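Local coordinates for protein mandelate racemase/muconate lactonizing enzyme (Polaromonas sp., PDB 2OG9) that probably acts as a racemase of the enolase superfamily, whose members abstract the alpha-proton of a carboxylate substrate, at residues R81-A86 against Q117-F122; N234-E239 against E331-H336; E265-A270 against G274-H279. All coordinates share one frame; numbering follows the deposited sequence.

Overall arrangement
Interaction 1 joins two helices of the N-terminal domain, while interactions 2 and 3 lie in the TIM-barrel domain. Interactions 1 and 2 are buried and free of hydrogen bonds across the contact, but one meets aliphatic groups with a phenyl ring and the other sets two indoles edge to face. Interaction 3 is only partly buried and mixes a backbone hydrogen bond with a single leucine pair. Interactions 1 and 2 lie on opposite sides of the chain's centre, about 33 Å apart between centres. Interaction 3 touches both, through Q117 against T268 and through the neighbouring carboxylates of E239 and E265. Interactions 1 and 3 also reach the second subunit.

Interaction 1: R81-A86 against Q117-F122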
ATOM      1  N   ARG A  81      26.489 -30.675 -21.666  1.00 20.60           N
ATOM      2  CA  ARG A  81      26.686 -31.707 -22.683  1.00 21.21           C
ATOM      3  C   ARG A  81      25.359 -32.167 -23.264  1.00 21.06           C
ATOM      4  O   ARG A  81      25.238 -32.379 -24.468  1.00 19.94           O
ATOM      5  CB  ARG A  81      27.431 -32.904 -22.078  1.00 24.09           C
ATOM      6  CG  ARG A  81      27.672 -34.068 -23.037  1.00 26.84           C
ATOM      7  CD  ARG A  81      28.525 -35.144 -22.371  1.00 28.13           C
ATOM      8  NE  ARG A  81      27.896 -35.650 -21.156  1.00 31.30           N
ATOM      9  CZ  ARG A  81      28.511 -36.396 -20.241  1.00 34.09           C
ATOM     10  NH1 ARG A  81      29.784 -36.734 -20.396  1.00 33.75           N
ATOM     11  NH2 ARG A  81      27.851 -36.797 -19.159  1.00 37.00           N
ATOM     12  N   GLU A  82      24.356 -32.312 -22.408  1.00 21.42           N
ATOM     13  CA  GLU A  82      23.053 -32.766 -22.872  1.00 21.99           C
ATOM     14  C   GLU A  82      22.309 -31.760 -23.743  1.00 21.47           C
ATOM     15  O   GLU A  82      21.612 -32.152 -24.673  1.00 20.63           O
ATOM     16  CB  GLU A  82      22.182 -33.163 -21.679  1.00 23.29           C
ATOM     17  CG  GLU A  82      20.806 -33.670 -22.067  1.00 22.29           C
ATOM     18  CD  GLU A  82      20.015 -34.170 -20.873  1.00 22.97           C
ATOM     19  OE1 GLU A  82      20.156 -33.585 -19.781  1.00 20.73           O
ATOM     20  OE2 GLU A  82      19.242 -35.141 -21.028  1.00 22.86           O
ATOM     21  N   ILE A  83      22.458 -30.466 -23.467  1.00 20.98           N
ATOM     22  CA  ILE A  83      21.745 -29.469 -24.262  1.00 21.30           C
ATOM     23  C   ILE A  83      22.546 -28.856 -25.409  1.00 21.45           C
ATOM     24  O   ILE A  83      21.971 -28.233 -26.299  1.00 22.51           O
ATOM     25  CB  ILE A  83      21.185 -28.326 -23.364  1.00 22.15           C
ATOM     26  CG1 ILE A  83      22.322 -27.484 -22.781  1.00 24.15           C
ATOM     27  CG2 ILE A  83      20.357 -28.925 -22.227  1.00 21.37           C
ATOM     28  CD1 ILE A  83      21.829 -26.329 -21.904  1.00 22.21           C
ATOM     29  N   ALA A  84      23.862 -29.047 -25.405  1.00 20.43           N
ATOM     30  CA  ALA A  84      24.712 -28.490 -26.455  1.00 22.11           C
ATOM     31  C   ALA A  84      24.185 -28.692 -27.879  1.00 21.85           C
ATOM     32  O   ALA A  84      24.191 -27.757 -28.677  1.00 21.10           O
ATOM     33  CB  ALA A  84      26.126 -29.057 -26.338  1.00 23.84           C
ATOM     34  N   PRO A  85      23.722 -29.910 -28.218  1.00 22.79           N
ATOM     35  CA  PRO A  85      23.208 -30.157 -29.573  1.00 24.46           C
ATOM     36  C   PRO A  85      22.125 -29.181 -30.028  1.00 24.97           C
ATOM     37  O   PRO A  85      21.945 -28.959 -31.224  1.00 24.52           O
ATOM     38  CB  PRO A  85      22.686 -31.593 -29.492  1.00 22.78           C
ATOM     39  CG  PRO A  85      23.605 -32.224 -28.478  1.00 24.06           C
ATOM     40  CD  PRO A  85      23.692 -31.147 -27.414  1.00 21.29           C
ATOM     41  N   ALA A  86      21.398 -28.599 -29.078  1.00 25.52           N
ATOM     42  CA  ALA A  86      20.331 -27.661 -29.419  1.00 24.05           C
ATOM     43  C   ALA A  86      20.850 -26.381 -30.066  1.00 24.83           C
ATOM     44  O   ALA A  86      20.079 -25.616 -30.643  1.00 23.72           O
ATOM     45  CB  ALA A  86      19.513 -27.318 -28.168  1.00 25.85           C
ATOM     46  N   GLN A 117      23.240 -21.976 -15.347  1.00 15.98           N
ATOM     47  CA  GLN A 117      24.658 -21.624 -15.259  1.00 17.03           C
ATOM     48  C   GLN A 117      25.360 -22.312 -16.430  1.00 18.29           C
ATOM     49  O   GLN A 117      26.286 -21.765 -17.026  1.00 16.53           O
ATOM     50  CB  GLN A 117      25.239 -22.075 -13.913  1.00 18.26           C
ATOM     51  CG  GLN A 117      24.538 -21.390 -12.742  1.00 15.96           C
ATOM     52  CD  GLN A 117      25.054 -21.807 -11.376  1.00 18.57           C
ATOM     53  OE1 GLN A 117      25.635 -22.887 -11.210  1.00 15.88           O
ATOM     54  NE2 GLN A 117      24.811 -20.957 -10.375  1.00 17.52           N
ATOM     55  N   ALA A 118      24.903 -23.510 -16.771  1.00 18.13           N
ATOM     56  CA  ALA A 118      25.471 -24.229 -17.907  1.00 19.74           C
ATOM     57  C   ALA A 118      25.146 -23.400 -19.155  1.00 18.89           C
ATOM     58  O   ALA A 118      26.003 -23.164 -20.015  1.00 18.65           O
ATOM     59  CB  ALA A 118      24.849 -25.621 -18.006  1.00 17.69           C
ATOM     60  N   ILE A 119      23.901 -22.948 -19.242  1.00 17.85           N
ATOM     61  CA  ILE A 119      23.464 -22.129 -20.367  1.00 17.86           C
ATOM     62  C   ILE A 119      24.336 -20.869 -20.455  1.00 17.43           C
ATOM     63  O   ILE A 119      24.703 -20.427 -21.545  1.00 17.33           O
ATOM     64  CB  ILE A 119      21.968 -21.733 -20.205  1.00 16.33           C
ATOM     65  CG1 ILE A 119      21.084 -22.972 -20.394  1.00 16.26           C
ATOM     66  CG2 ILE A 119      21.588 -20.649 -21.204  1.00 15.86           C
ATOM     67  CD1 ILE A 119      19.586 -22.715 -20.155  1.00 15.32           C
ATOM     68  N   GLY A 120      24.669 -20.309 -19.297  1.00 15.93           N
ATOM     69  CA  GLY A 120      25.489 -19.109 -19.242  1.00 17.29           C
ATOM     70  C   GLY A 120      26.850 -19.237 -19.905  1.00 16.94           C
ATOM     71  O   GLY A 120      27.360 -18.261 -20.446  1.00 15.43           O
ATOM     72  N   ALA A 121      27.451 -20.422 -19.861  1.00 16.69           N
ATOM     73  CA  ALA A 121      28.755 -20.610 -20.492  1.00 16.85           C
ATOM     74  C   ALA A 121      28.608 -20.379 -21.992  1.00 17.11           C
ATOM     75  O   ALA A 121      29.468 -19.745 -22.621  1.00 15.94           O
ATOM     76  CB  ALA A 121      29.284 -22.014 -20.225  1.00 17.78           C
ATOM     77  N   PHE A 122      27.511 -20.890 -22.556  1.00 15.41           N
ATOM     78  CA  PHE A 122      27.235 -20.738 -23.981  1.00 15.41           C
ATOM     79  C   PHE A 122      26.883 -19.282 -24.270  1.00 15.43           C
ATOM     80  O   PHE A 122      27.333 -18.706 -25.257  1.00 13.53           O
ATOM     81  CB  PHE A 122      26.053 -21.628 -24.410  1.00 16.50           C
ATOM     82  CG  PHE A 122      26.299 -23.108 -24.241  1.00 17.11           C
ATOM     83  CD1 PHE A 122      27.335 -23.737 -24.921  1.00 16.69           C
ATOM     84  CD2 PHE A 122      25.496 -23.867 -23.394  1.00 17.85           C
ATOM     85  CE1 PHE A 122      27.569 -25.109 -24.758  1.00 19.03           C
ATOM     86  CE2 PHE A 122      25.721 -25.240 -23.223  1.00 18.89           C
ATOM     87  CZ  PHE A 122      26.762 -25.859 -23.908  1.00 18.77           C
TER
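The I83 side chain lies across both F122 and I119, using a different carbon for each. Its CG1 sits 4.1 Å from CE2 of the F122 ring, and its terminal CD1 comes to 3.8 Å from I119 CG1. The branch is set by the first torsion: CG1 stands between the backbone N and the carbonyl carbon (chi1 68°), and the chain then runs extended, so that CD1 is carried out to the neighbouring helix. There I83 and I119 cross at about a right angle, the end methyl of I83 against the CG1 methylene of I119. One residue further on, the methyl CB of A84 packs at 4.1 Å from F122 CZ, while A84 CA lies 4.2 Å from the same carbon. Two consecutive residues thus bear on adjoining ring atoms, CE2 and CZ, and the end of the phenyl group rests against the I83 branch and the A84 methyl, both on the same side of the ring plane. The backbones stay well apart, with I83 CA 8.5 Å from I119 CA, and all of the contact is apolar. The F122 side chain is also touched by V18 and I20 of strand 15-26, A52 of strand 46-56 and L102 of helix 95-104; L102 also touches I119. Beyond the helix pair, I83 packs on A71 of the second subunit, and the neighbouring E82 OE1 accepts a hydrogen bond from G72 N of that subunit. This is helix-on-helix packing above an antiparallel sheet, the alpha+beta arrangement of the N-terminal capping domain in the enolase superfamily.

Interaction 2: N234-E239 against E331-H336; sequences NLVWIE and EPWVEH
The backbones of V236 and W333 come no nearer than 10.1 Å between CA atoms, and no hydrogen bond spans this distance, so the two segments meet by side chains alone. W237 directs the rim of its six-membered ring toward the face of the W333 indole, a T-shaped stack with planes at 87° and centroids 5.5 Å apart. The leading atom is W237 CZ3, which lies 3.8 Å from W333 CB and 3.9 Å from W333 CG; CB itself sits in the plane of the W237 ring, at its edge. W237 CG takes the position between backbone N and carbonyl carbon (chi1 70°), which turns the benzo end across to the other segment. At the far side of the ring, W237 NE1 makes a weak hydrogen bond to E239 OE1. The two strands are not neighbours in the enolase-type barrel: 238-239 runs between 210-213 and 261-263, whereas 333-335 pairs with 148-152, and the indoles bridge the two, with Y152 and Y284 also against W237. V236 comes to the same side of the W333 indole, further along the ring, with V236 CG1 3.9 Å from W333 NE1. With W333 cut back to an alanine, V236 CG1 would probably lose its partner and the W237 edge would be left with CB alone, a gap opening between the two segments. Nearby, L235 O accepts a hydrogen bond from R225 NH2 of the third subunit.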
ATOM      1  N   ASN A 234      33.135   4.956   8.066  1.00 32.91           N
ATOM      2  CA  ASN A 234      32.897   5.441   6.706  1.00 31.50           C
ATOM      3  C   ASN A 234      33.357   4.429   5.662  1.00 28.94           C
ATOM      4  O   ASN A 234      34.059   4.775   4.707  1.00 26.22           O
ATOM      5  CB  ASN A 234      33.614   6.771   6.460  1.00 35.97           C
ATOM      6  CG  ASN A 234      32.940   7.932   7.153  1.00 40.11           C
ATOM      7  OD1 ASN A 234      31.714   8.049   7.141  1.00 43.01           O
ATOM      8  ND2 ASN A 234      33.738   8.811   7.750  1.00 42.07           N
ATOM      9  N   LEU A 235      32.965   3.175   5.852  1.00 25.56           N
ATOM     10  CA  LEU A 235      33.332   2.121   4.918  1.00 24.14           C
ATOM     11  C   LEU A 235      32.585   2.343   3.610  1.00 22.90           C
ATOM     12  O   LEU A 235      31.530   2.975   3.596  1.00 21.79           O
ATOM     13  CB  LEU A 235      32.947   0.755   5.482  1.00 22.57           C
ATOM     14  CG  LEU A 235      33.565   0.327   6.814  1.00 24.36           C
ATOM     15  CD1 LEU A 235      32.911  -0.974   7.258  1.00 21.21           C
ATOM     16  CD2 LEU A 235      35.075   0.165   6.662  1.00 23.01           C
ATOM     17  N   VAL A 236      33.134   1.831   2.514  1.00 21.80           N
ATOM     18  CA  VAL A 236      32.483   1.960   1.218  1.00 22.13           C
ATOM     19  C   VAL A 236      31.187   1.166   1.313  1.00 20.38           C
ATOM     20  O   VAL A 236      30.141   1.598   0.831  1.00 17.89           O
ATOM     21  CB  VAL A 236      33.357   1.387   0.085  1.00 23.22           C
ATOM     22  CG1 VAL A 236      32.632   1.516  -1.244  1.00 22.83           C
ATOM     23  CG2 VAL A 236      34.691   2.123   0.038  1.00 24.03           C
ATOM     24  N   TRP A 237      31.264  -0.007   1.939  1.00 19.37           N
ATOM     25  CA  TRP A 237      30.082  -0.834   2.125  1.00 20.41           C
ATOM     26  C   TRP A 237      30.304  -1.960   3.123  1.00 19.54           C
ATOM     27  O   TRP A 237      31.437  -2.257   3.506  1.00 19.81           O
ATOM     28  CB  TRP A 237      29.604  -1.432   0.785  1.00 19.00           C
ATOM     29  CG  TRP A 237      30.497  -2.493   0.176  1.00 21.06           C
ATOM     30  CD1 TRP A 237      30.907  -3.668   0.752  1.00 22.22           C
ATOM     31  CD2 TRP A 237      31.038  -2.494  -1.152  1.00 20.66           C
ATOM     32  NE1 TRP A 237      31.664  -4.396  -0.138  1.00 21.58           N
ATOM     33  CE2 TRP A 237      31.761  -3.699  -1.312  1.00 21.10           C
ATOM     34  CE3 TRP A 237      30.978  -1.594  -2.224  1.00 20.91           C
ATOM     35  CZ2 TRP A 237      32.421  -4.025  -2.506  1.00 21.99           C
ATOM     36  CZ3 TRP A 237      31.636  -1.920  -3.411  1.00 20.41           C
ATOM     37  CH2 TRP A 237      32.345  -3.124  -3.539  1.00 20.77           C
ATOM     38  N   ILE A 238      29.196  -2.546   3.565  1.00 18.60           N
ATOM     39  CA  ILE A 238      29.207  -3.692   4.463  1.00 19.43           C
ATOM     40  C   ILE A 238      28.531  -4.752   3.599  1.00 20.91           C
ATOM     41  O   ILE A 238      27.351  -4.634   3.259  1.00 19.48           O
ATOM     42  CB  ILE A 238      28.396  -3.422   5.743  1.00 18.63           C
ATOM     43  CG1 ILE A 238      29.133  -2.380   6.601  1.00 21.60           C
ATOM     44  CG2 ILE A 238      28.188  -4.735   6.510  1.00 21.30           C
ATOM     45  CD1 ILE A 238      28.388  -1.956   7.861  1.00 21.80           C
ATOM     46  N   GLU A 239      29.296  -5.773   3.235  1.00 21.40           N
ATOM     47  CA  GLU A 239      28.835  -6.835   2.346  1.00 21.38           C
ATOM     48  C   GLU A 239      28.287  -8.094   3.021  1.00 23.46           C
ATOM     49  O   GLU A 239      28.885  -8.623   3.958  1.00 22.10           O
ATOM     50  CB  GLU A 239      30.001  -7.200   1.418  1.00 22.44           C
ATOM     51  CG  GLU A 239      29.713  -8.201   0.317  1.00 25.66           C
ATOM     52  CD  GLU A 239      30.936  -8.415  -0.562  1.00 26.76           C
ATOM     53  OE1 GLU A 239      31.705  -7.447  -0.739  1.00 27.09           O
ATOM     54  OE2 GLU A 239      31.130  -9.533  -1.084  1.00 28.72           O
ATOM     55  N   GLU A 331      29.231   4.957 -11.599  1.00 22.12           N
ATOM     56  CA  GLU A 331      30.536   4.407 -11.230  1.00 23.14           C
ATOM     57  C   GLU A 331      30.485   3.139 -10.385  1.00 22.09           C
ATOM     58  O   GLU A 331      30.132   3.180  -9.207  1.00 20.86           O
ATOM     59  CB  GLU A 331      31.369   5.466 -10.492  1.00 26.57           C
ATOM     60  CG  GLU A 331      31.967   6.541 -11.390  1.00 29.80           C
ATOM     61  CD  GLU A 331      33.034   5.995 -12.331  1.00 32.54           C
ATOM     62  OE1 GLU A 331      33.965   5.321 -11.843  1.00 30.33           O
ATOM     63  OE2 GLU A 331      32.946   6.248 -13.556  1.00 35.11           O
ATOM     64  N   PRO A 332      30.847   1.993 -10.979  1.00 20.15           N
ATOM     65  CA  PRO A 332      30.839   0.723 -10.252  1.00 19.64           C
ATOM     66  C   PRO A 332      32.191   0.416  -9.601  1.00 20.53           C
ATOM     67  O   PRO A 332      33.144   1.196  -9.711  1.00 18.51           O
ATOM     68  CB  PRO A 332      30.499  -0.283 -11.343  1.00 21.82           C
ATOM     69  CG  PRO A 332      31.269   0.266 -12.514  1.00 24.31           C
ATOM     70  CD  PRO A 332      31.018   1.768 -12.430  1.00 21.92           C
ATOM     71  N   TRP A 333      32.245  -0.714  -8.904  1.00 19.69           N
ATOM     72  CA  TRP A 333      33.467  -1.201  -8.273  1.00 21.27           C
ATOM     73  C   TRP A 333      33.607  -2.655  -8.717  1.00 21.28           C
ATOM     74  O   TRP A 333      32.613  -3.376  -8.790  1.00 20.63           O
ATOM     75  CB  TRP A 333      33.374  -1.191  -6.741  1.00 20.83           C
ATOM     76  CG  TRP A 333      33.594   0.134  -6.063  1.00 21.84           C
ATOM     77  CD1 TRP A 333      32.641   1.056  -5.729  1.00 23.27           C
ATOM     78  CD2 TRP A 333      34.836   0.640  -5.559  1.00 22.44           C
ATOM     79  NE1 TRP A 333      33.214   2.101  -5.039  1.00 21.59           N
ATOM     80  CE2 TRP A 333      34.559   1.872  -4.921  1.00 23.91           C
ATOM     81  CE3 TRP A 333      36.158   0.171  -5.581  1.00 22.15           C
ATOM     82  CZ2 TRP A 333      35.558   2.643  -4.308  1.00 24.09           C
ATOM     83  CZ3 TRP A 333      37.153   0.937  -4.971  1.00 23.72           C
ATOM     84  CH2 TRP A 333      36.843   2.160  -4.342  1.00 23.61           C
ATOM     85  N   VAL A 334      34.827  -3.082  -9.024  1.00 20.52           N
ATOM     86  CA  VAL A 334      35.084  -4.464  -9.418  1.00 20.57           C
ATOM     87  C   VAL A 334      36.255  -4.975  -8.593  1.00 22.80           C
ATOM     88  O   VAL A 334      37.236  -4.247  -8.387  1.00 19.60           O
ATOM     89  CB  VAL A 334      35.440  -4.578 -10.925  1.00 22.01           C
ATOM     90  CG1 VAL A 334      35.887  -5.997 -11.239  1.00 20.48           C
ATOM     91  CG2 VAL A 334      34.232  -4.216 -11.779  1.00 21.21           C
ATOM     92  N   GLU A 335      36.164  -6.212  -8.112  1.00 22.75           N
ATOM     93  CA  GLU A 335      37.236  -6.798  -7.309  1.00 25.77           C
ATOM     94  C   GLU A 335      38.351  -7.351  -8.177  1.00 27.22           C
ATOM     95  O   GLU A 335      38.091  -8.087  -9.142  1.00 24.10           O
ATOM     96  CB  GLU A 335      36.678  -7.923  -6.410  1.00 29.78           C
ATOM     97  CG  GLU A 335      37.767  -8.677  -5.663  1.00 35.48           C
ATOM     98  CD  GLU A 335      37.211  -9.694  -4.699  1.00 38.77           C
ATOM     99  OE1 GLU A 335      36.237 -10.379  -5.071  1.00 40.56           O
ATOM    100  OE2 GLU A 335      37.751  -9.819  -3.581  1.00 41.22           O
ATOM    101  N   HIS A 336      39.577  -6.950  -7.859  1.00 29.58           N
ATOM    102  CA  HIS A 336      40.728  -7.444  -8.580  1.00 33.41           C
ATOM    103  C   HIS A 336      41.290  -8.633  -7.853  1.00 35.63           C
ATOM    104  O   HIS A 336      41.988  -8.483  -6.839  1.00 36.37           O
ATOM    105  CB  HIS A 336      41.861  -6.409  -8.689  1.00 36.30           C
ATOM    106  CG  HIS A 336      43.126  -6.970  -9.257  1.00 38.80           C
ATOM    107  ND1 HIS A 336      43.950  -7.821  -8.550  1.00 40.65           N
ATOM    108  CD2 HIS A 336      43.710  -6.791 -10.464  1.00 40.70           C
ATOM    109  CE1 HIS A 336      44.992  -8.133  -9.297  1.00 40.99           C
ATOM    110  NE2 HIS A 336      44.872  -7.520 -10.462  1.00 39.41           N
TER

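Interaction 3: E265-A270 against G274-H279; sequences EMLTSA and GDLIRH
L267 CG lies beside its backbone N (chi1 -53°) and L276 CG opposite its own (chi1 -176°), and these two settings aim the leucines at one another from loop and helix. They meet methyl to methyl, tip to tip, CD1 of L267 3.6 Å from CD1 of L276. The second link is made by the main chain: G274 N donates to A270 O over 2.8 Å, a bond with an N-H...O angle of 144° that closes the opening turn of helix 270-278. S269 is the N-cap of this helix, its OG hydrogen-bonded to E272 N, and E272 OE1 in turn accepts from T268 N. Loop and helix form the link of a beta-alpha-beta crossover in the barrel, between parallel strands 261-263 and 284-285; L276 and I277 pack on L285 of the second strand. At its other end the helix is tied by polar groups. D275 OD1 forms a salt bridge with R278 NH2 at 2.9 Å, met on the syn side of the carboxylate, while OD2 is hydrogen-bonded to H247 ND1. The carbonyl of D275 is gripped twice from opposite faces, by H279 ND1 at 2.9 Å and by H279 N at 3.1 Å. The acceptor lies at the edge of the imidazole, near its plane, which should fix the rotation of the ring. That ring also places ND1 3.9 Å above the R278 guanidinium plane, toward its rim. The charge of R278, close to R278 of the second subunit, is probably eased by D275.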
ATOM      1  N   GLU A 265      25.637 -11.422  -4.375  1.00 22.40           N
ATOM      2  CA  GLU A 265      26.613 -12.342  -4.954  1.00 25.30           C
ATOM      3  C   GLU A 265      26.188 -13.808  -4.933  1.00 24.49           C
ATOM      4  O   GLU A 265      26.642 -14.595  -5.759  1.00 23.41           O
ATOM      5  CB  GLU A 265      27.969 -12.194  -4.247  1.00 28.55           C
ATOM      6  CG  GLU A 265      27.944 -12.561  -2.769  1.00 32.63           C
ATOM      7  CD  GLU A 265      29.231 -12.204  -2.042  1.00 35.48           C
ATOM      8  OE1 GLU A 265      30.223 -12.957  -2.156  1.00 36.24           O
ATOM      9  OE2 GLU A 265      29.248 -11.160  -1.355  1.00 37.58           O
HETATM   10  N   MSE A 266      25.308 -14.178  -4.008  1.00 23.55           N
HETATM   11  CA  MSE A 266      24.866 -15.571  -3.909  1.00 25.47           C
HETATM   12  C   MSE A 266      23.673 -15.937  -4.789  1.00 24.96           C
HETATM   13  O   MSE A 266      23.406 -17.120  -5.023  1.00 24.11           O
HETATM   14  CB  MSE A 266      24.511 -15.907  -2.457  1.00 29.68           C
HETATM   15  CG  MSE A 266      25.659 -15.739  -1.480  1.00 35.04           C
HETATM   16 SE   MSE A 266      27.175 -16.822  -1.993  1.00 56.91          SE
HETATM   17  CE  MSE A 266      26.395 -18.567  -1.664  1.00 39.05           C
ATOM     18  N   LEU A 267      22.961 -14.926  -5.273  1.00 23.37           N
ATOM     19  CA  LEU A 267      21.769 -15.141  -6.087  1.00 22.19           C
ATOM     20  C   LEU A 267      22.081 -15.771  -7.445  1.00 23.75           C
ATOM     21  O   LEU A 267      23.140 -15.530  -8.020  1.00 20.86           O
ATOM     22  CB  LEU A 267      21.016 -13.813  -6.242  1.00 20.81           C
ATOM     23  CG  LEU A 267      20.729 -13.135  -4.891  1.00 23.42           C
ATOM     24  CD1 LEU A 267      19.858 -11.903  -5.089  1.00 21.84           C
ATOM     25  CD2 LEU A 267      20.038 -14.129  -3.957  1.00 24.06           C
ATOM     26  N   THR A 268      21.151 -16.575  -7.954  1.00 22.18           N
ATOM     27  CA  THR A 268      21.366 -17.268  -9.220  1.00 23.68           C
ATOM     28  C   THR A 268      20.370 -17.004 -10.343  1.00 22.94           C
ATOM     29  O   THR A 268      20.285 -17.792 -11.284  1.00 22.29           O
ATOM     30  CB  THR A 268      21.424 -18.797  -8.988  1.00 23.16           C
ATOM     31  OG1 THR A 268      20.199 -19.239  -8.388  1.00 23.57           O
ATOM     32  CG2 THR A 268      22.572 -19.149  -8.064  1.00 21.64           C
ATOM     33  N   SER A 269      19.613 -15.915 -10.262  1.00 23.15           N
ATOM     34  CA  SER A 269      18.650 -15.608 -11.322  1.00 24.18           C
ATOM     35  C   SER A 269      18.212 -14.157 -11.295  1.00 23.58           C
ATOM     36  O   SER A 269      18.341 -13.477 -10.275  1.00 22.06           O
ATOM     37  CB  SER A 269      17.407 -16.505 -11.208  1.00 27.03           C
ATOM     38  OG  SER A 269      16.607 -16.151 -10.089  1.00 23.86           O
ATOM     39  N   ALA A 270      17.688 -13.688 -12.422  1.00 23.28           N
ATOM     40  CA  ALA A 270      17.219 -12.314 -12.525  1.00 25.65           C
ATOM     41  C   ALA A 270      16.057 -12.114 -11.559  1.00 25.89           C
ATOM     42  O   ALA A 270      15.926 -11.057 -10.941  1.00 25.10           O
ATOM     43  CB  ALA A 270      16.775 -12.012 -13.957  1.00 24.62           C
ATOM     44  N   GLY A 274      15.532  -9.391  -8.665  1.00 22.87           N
ATOM     45  CA  GLY A 274      14.368  -8.532  -8.752  1.00 24.87           C
ATOM     46  C   GLY A 274      13.695  -8.425  -7.396  1.00 25.60           C
ATOM     47  O   GLY A 274      13.238  -7.356  -7.004  1.00 23.40           O
ATOM     48  N   ASP A 275      13.648  -9.538  -6.670  1.00 26.48           N
ATOM     49  CA  ASP A 275      13.017  -9.558  -5.358  1.00 28.18           C
ATOM     50  C   ASP A 275      13.827  -8.690  -4.398  1.00 26.64           C
ATOM     51  O   ASP A 275      13.274  -7.896  -3.637  1.00 25.34           O
ATOM     52  CB  ASP A 275      12.930 -10.999  -4.848  1.00 32.41           C
ATOM     53  CG  ASP A 275      11.917 -11.162  -3.730  1.00 38.15           C
ATOM     54  OD1 ASP A 275      10.770 -10.687  -3.890  1.00 39.88           O
ATOM     55  OD2 ASP A 275      12.265 -11.776  -2.697  1.00 41.95           O
ATOM     56  N   LEU A 276      15.146  -8.840  -4.454  1.00 24.80           N
ATOM     57  CA  LEU A 276      16.052  -8.065  -3.616  1.00 24.77           C
ATOM     58  C   LEU A 276      15.844  -6.570  -3.895  1.00 23.67           C
ATOM     59  O   LEU A 276      15.756  -5.753  -2.971  1.00 22.10           O
ATOM     60  CB  LEU A 276      17.497  -8.484  -3.923  1.00 28.05           C
ATOM     61  CG  LEU A 276      18.661  -7.895  -3.124  1.00 29.06           C
ATOM     62  CD1 LEU A 276      19.939  -8.687  -3.412  1.00 29.63           C
ATOM     63  CD2 LEU A 276      18.844  -6.436  -3.493  1.00 30.25           C
ATOM     64  N   ILE A 277      15.746  -6.223  -5.175  1.00 20.91           N
ATOM     65  CA  ILE A 277      15.550  -4.837  -5.595  1.00 21.86           C
ATOM     66  C   ILE A 277      14.175  -4.318  -5.176  1.00 23.15           C
ATOM     67  O   ILE A 277      14.030  -3.150  -4.829  1.00 23.52           O
ATOM     68  CB  ILE A 277      15.718  -4.704  -7.133  1.00 22.46           C
ATOM     69  CG1 ILE A 277      17.184  -4.968  -7.509  1.00 21.92           C
ATOM     70  CG2 ILE A 277      15.265  -3.317  -7.608  1.00 20.92           C
ATOM     71  CD1 ILE A 277      17.442  -5.038  -9.018  1.00 25.18           C
ATOM     72  N   ARG A 278      13.171  -5.188  -5.207  1.00 24.48           N
ATOM     73  CA  ARG A 278      11.819  -4.801  -4.812  1.00 26.19           C
ATOM     74  C   ARG A 278      11.814  -4.395  -3.335  1.00 25.78           C
ATOM     75  O   ARG A 278      11.113  -3.466  -2.937  1.00 24.12           O
ATOM     76  CB  ARG A 278      10.853  -5.967  -5.050  1.00 30.12           C
ATOM     77  CG  ARG A 278       9.392  -5.659  -4.744  1.00 34.35           C
ATOM     78  CD  ARG A 278       8.491  -6.808  -5.191  1.00 35.77           C
ATOM     79  NE  ARG A 278       8.727  -8.036  -4.434  1.00 38.16           N
ATOM     80  CZ  ARG A 278       8.334  -8.230  -3.178  1.00 38.68           C
ATOM     81  NH1 ARG A 278       7.678  -7.278  -2.530  1.00 40.13           N
ATOM     82  NH2 ARG A 278       8.595  -9.380  -2.569  1.00 41.68           N
ATOM     83  N   HIS A 279      12.611  -5.091  -2.526  1.00 23.43           N
ATOM     84  CA  HIS A 279      12.712  -4.797  -1.099  1.00 24.94           C
ATOM     85  C   HIS A 279      13.622  -3.602  -0.804  1.00 24.41           C
ATOM     86  O   HIS A 279      13.656  -3.121   0.330  1.00 22.86           O
ATOM     87  CB  HIS A 279      13.288  -5.996  -0.330  1.00 26.27           C
ATOM     88  CG  HIS A 279      12.322  -7.117  -0.113  1.00 28.76           C
ATOM     89  ND1 HIS A 279      11.903  -7.950  -1.127  1.00 30.54           N
ATOM     90  CD2 HIS A 279      11.719  -7.564   1.015  1.00 28.81           C
ATOM     91  CE1 HIS A 279      11.085  -8.863  -0.634  1.00 30.20           C
ATOM     92  NE2 HIS A 279      10.957  -8.651   0.663  1.00 29.77           N
TER